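Local coordinates for protein bifunctional cytochrome P450/NADPH--P450 reductase (Deinococcus aerius, PDB 7F3H) that probably hydroxylates organic substrates at a heme iron, as a self-sufficient cytochrome P450 drawing NADPH electrons through its fused reductase, at residues A[151-156]-A[263-268]. Numbering follows the deposited sequence.
Sequences LTLDTI and TFLIAG. With HEM (protoporphyrin IX containing Fe), chain E.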
loop_
_atom_site.group_PDB
_atom_site.type_symbol
_atom_site.label_atom_id
_atom_site.label_comp_id
_atom_site.label_asym_id
_atom_site.label_seq_id
_atom_site.Cartn_x
_atom_site.Cartn_y
_atom_site.Cartn_z
ATOM N N LEU A 151 1.881 14.006 0.436
ATOM C CA LEU A 151 0.521 13.958 0.959
ATOM C C LEU A 151 0.388 12.887 2.026
ATOM O O LEU A 151 0.004 13.171 3.165
ATOM C CB LEU A 151 -0.493 13.718 -0.165
ATOM C CG LEU A 151 -1.949 13.421 0.251
ATOM C CD1 LEU A 151 -2.647 14.669 0.792
ATOM C CD2 LEU A 151 -2.744 12.857 -0.933
ATOM N N THR A 152 0.741 11.649 1.678
ATOM C CA THR A 152 0.468 10.518 2.558
ATOM C C THR A 152 1.387 10.515 3.782
ATOM O O THR A 152 0.929 10.243 4.891
ATOM C CB THR A 152 0.566 9.209 1.768
ATOM O OG1 THR A 152 1.851 9.112 1.132
ATOM C CG2 THR A 152 -0.530 9.156 0.706
ATOM N N LEU A 153 2.671 10.862 3.626
ATOM C CA LEU A 153 3.536 10.988 4.793
ATOM C C LEU A 153 2.998 12.026 5.767
ATOM O O LEU A 153 2.874 11.756 6.960
ATOM C CB LEU A 153 4.951 11.336 4.371
ATOM C CG LEU A 153 5.838 10.172 3.945
ATOM C CD1 LEU A 153 7.229 10.688 3.502
ATOM C CD2 LEU A 153 5.939 9.104 5.050
ATOM N N ASP A 154 2.686 13.226 5.289
ATOM C CA ASP A 154 2.166 14.242 6.200
ATOM C C ASP A 154 0.865 13.804 6.848
ATOM O O ASP A 154 0.649 14.034 8.046
ATOM C CB ASP A 154 1.970 15.554 5.467
ATOM C CG ASP A 154 3.237 16.347 5.402
ATOM O OD1 ASP A 154 4.299 15.720 5.559
ATOM O OD2 ASP A 154 3.182 17.576 5.168
ATOM N N THR A 155 -0.016 13.174 6.081
ATOM C CA THR A 155 -1.307 12.785 6.627
ATOM C C THR A 155 -1.129 11.720 7.700
ATOM O O THR A 155 -1.687 11.823 8.806
ATOM C CB THR A 155 -2.224 12.297 5.509
ATOM O OG1 THR A 155 -2.380 13.345 4.536
ATOM C CG2 THR A 155 -3.578 11.984 6.064
ATOM N N ILE A 156 -0.375 10.670 7.381
ATOM C CA ILE A 156 -0.225 9.617 8.361
ATOM C C ILE A 156 0.560 10.140 9.572
ATOM O O ILE A 156 0.256 9.758 10.696
ATOM C CB ILE A 156 0.376 8.350 7.708
ATOM C CG1 ILE A 156 0.063 7.128 8.555
ATOM C CG2 ILE A 156 1.857 8.422 7.608
ATOM C CD1 ILE A 156 -1.433 6.964 8.857
ATOM N N THR A 263 5.565 1.751 11.953
ATOM C CA THR A 263 4.805 0.840 11.104
ATOM C C THR A 263 3.789 1.602 10.255
ATOM O O THR A 263 3.669 1.366 9.047
ATOM C CB THR A 263 4.125 -0.219 12.001
ATOM O OG1 THR A 263 5.130 -0.955 12.703
ATOM C CG2 THR A 263 3.304 -1.216 11.204
ATOM N N PHE A 264 3.005 2.484 10.887
ATOM C CA PHE A 264 2.110 3.374 10.137
ATOM C C PHE A 264 2.837 4.032 8.972
ATOM O O PHE A 264 2.306 4.092 7.854
ATOM C CB PHE A 264 1.496 4.451 11.036
ATOM C CG PHE A 264 0.750 3.917 12.208
ATOM C CD1 PHE A 264 0.295 2.604 12.233
ATOM C CD2 PHE A 264 0.543 4.715 13.314
ATOM C CE1 PHE A 264 -0.358 2.099 13.350
ATOM C CE2 PHE A 264 -0.103 4.220 14.429
ATOM C CZ PHE A 264 -0.565 2.906 14.440
ATOM N N LEU A 265 4.071 4.509 9.212
ATOM C CA LEU A 265 4.820 5.155 8.130
ATOM C C LEU A 265 5.317 4.153 7.086
ATOM O O LEU A 265 5.340 4.455 5.882
ATOM C CB LEU A 265 6.014 5.896 8.703
ATOM C CG LEU A 265 5.612 7.110 9.529
ATOM C CD1 LEU A 265 6.718 7.382 10.615
ATOM C CD2 LEU A 265 5.381 8.274 8.583
ATOM N N ILE A 266 5.789 2.989 7.538
ATOM C CA ILE A 266 6.313 1.973 6.629
ATOM C C ILE A 266 5.224 1.530 5.671
ATOM O O ILE A 266 5.370 1.613 4.446
ATOM C CB ILE A 266 6.850 0.763 7.422
ATOM C CG1 ILE A 266 8.011 1.144 8.341
ATOM C CG2 ILE A 266 7.164 -0.407 6.477
ATOM C CD1 ILE A 266 8.941 2.115 7.714
ATOM N N ALA A 267 4.077 1.143 6.235
ATOM C CA ALA A 267 2.987 0.462 5.561
ATOM C C ALA A 267 1.974 1.434 4.979
ATOM O O ALA A 267 1.110 1.021 4.198
ATOM C CB ALA A 267 2.281 -0.499 6.541
ATOM N N GLY A 268 2.051 2.719 5.333
ATOM C CA GLY A 268 1.008 3.599 4.886
ATOM C C GLY A 268 1.397 4.547 3.776
ATOM O O GLY A 268 0.501 4.988 3.051
HETATM C CHA HEM E . -1.112 -4.703 6.016
HETATM C CHB HEM E . -1.233 -0.169 7.760
HETATM C CHC HEM E . -2.489 1.472 3.346
HETATM C CHD HEM E . -2.078 -3.015 1.554
HETATM C C1A HEM E . -1.044 -3.625 6.863
HETATM C C2A HEM E . -0.641 -3.676 8.253
HETATM C C3A HEM E . -0.703 -2.436 8.763
HETATM C C4A HEM E . -1.074 -1.539 7.680
HETATM C CMA HEM E . -0.371 -2.024 10.221
HETATM C CAA HEM E . -0.323 -4.977 9.005
HETATM C CBA HEM E . -1.621 -5.446 9.673
HETATM C CGA HEM E . -1.417 -6.699 10.526
HETATM O O1A HEM E . -1.935 -6.682 11.676
HETATM O O2A HEM E . -0.678 -7.667 10.171
HETATM C C1B HEM E . -1.622 0.676 6.740
HETATM C C2B HEM E . -1.856 2.111 6.845
HETATM C C3B HEM E . -2.250 2.540 5.632
HETATM C C4B HEM E . -2.205 1.413 4.718
HETATM C CMB HEM E . -1.747 2.914 8.157
HETATM C CAB HEM E . -2.565 3.961 5.115
HETATM C CBB HEM E . -2.388 5.084 5.815
HETATM C C1C HEM E . -2.477 0.407 2.459
HETATM C C2C HEM E . -2.840 0.434 1.036
HETATM C C3C HEM E . -2.691 -0.828 0.594
HETATM C C4C HEM E . -2.291 -1.669 1.682
HETATM C CMC HEM E . -3.258 1.699 0.230
HETATM C CAC HEM E . -2.916 -1.458 -0.772
HETATM C CBC HEM E . -3.355 -0.757 -1.808
HETATM C C1D HEM E . -1.776 -3.864 2.600
HETATM C C2D HEM E . -1.521 -5.298 2.493
HETATM C C3D HEM E . -1.265 -5.736 3.725
HETATM C C4D HEM E . -1.323 -4.627 4.655
HETATM C CMD HEM E . -1.556 -6.167 1.208
HETATM C CAD HEM E . -0.941 -7.179 4.067
HETATM C CBD HEM E . 0.552 -7.256 3.889
HETATM C CGD HEM E . 1.044 -8.655 4.046
HETATM O O1D HEM E . 2.272 -8.758 4.282
HETATM O O2D HEM E . 0.237 -9.636 3.940
HETATM N NA HEM E . -1.270 -2.303 6.547
HETATM N NB HEM E . -1.854 0.284 5.444
HETATM N NC HEM E . -2.133 -0.893 2.805
HETATM N ND HEM E . -1.648 -3.496 3.931
HETATM FE FE HEM E . -1.840 -1.669 4.685
#
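Ile156 CD1 sits at the edge of the heme, 3.7 Å from vinyl carbon CBB. Segment 263-268 lies over one porphyrin face, with Gly268 CA 3.5 Å from HEM C3B. Ala267 O stands 3.3 Å from HEM NB, and Ala267 CB rests 3.7 Å from HEM C4A and CHB. The Phe264 ring turns away from segment 151-156 and stacks edge-to-face with Phe111, leaving its CB to touch Ile156 CG1 at 3.9 Å. With CG1 anti to the backbone N (chi1 -159°), Ile156 passes the base of Phe264 and carries CD1 to the heme, while its CG2 meets Leu265 CD2 at 3.7 Å. That same Leu265 methyl takes Leu153 CD2, the two side chains crossing at about a right angle. An alanine at Ile156 would probably open a gap between the helices and leave the vinyl group without this apolar neighbour. The segment axes run roughly antiparallel (154°), 9.9 Å apart at closest approach, with no hydrogen bond between them; Thr152 OG1 hydrogen-bonds chiefly to Met148 O, and also to His269 O. Such buried E-helix to I-helix packing belongs to the cytochrome P450 core, and Ala267-Gly268, where Thr271 OG1 hydrogen-bonds to Ala267 O, is consistent with the I-helix oxygen-binding motif over the distal heme face.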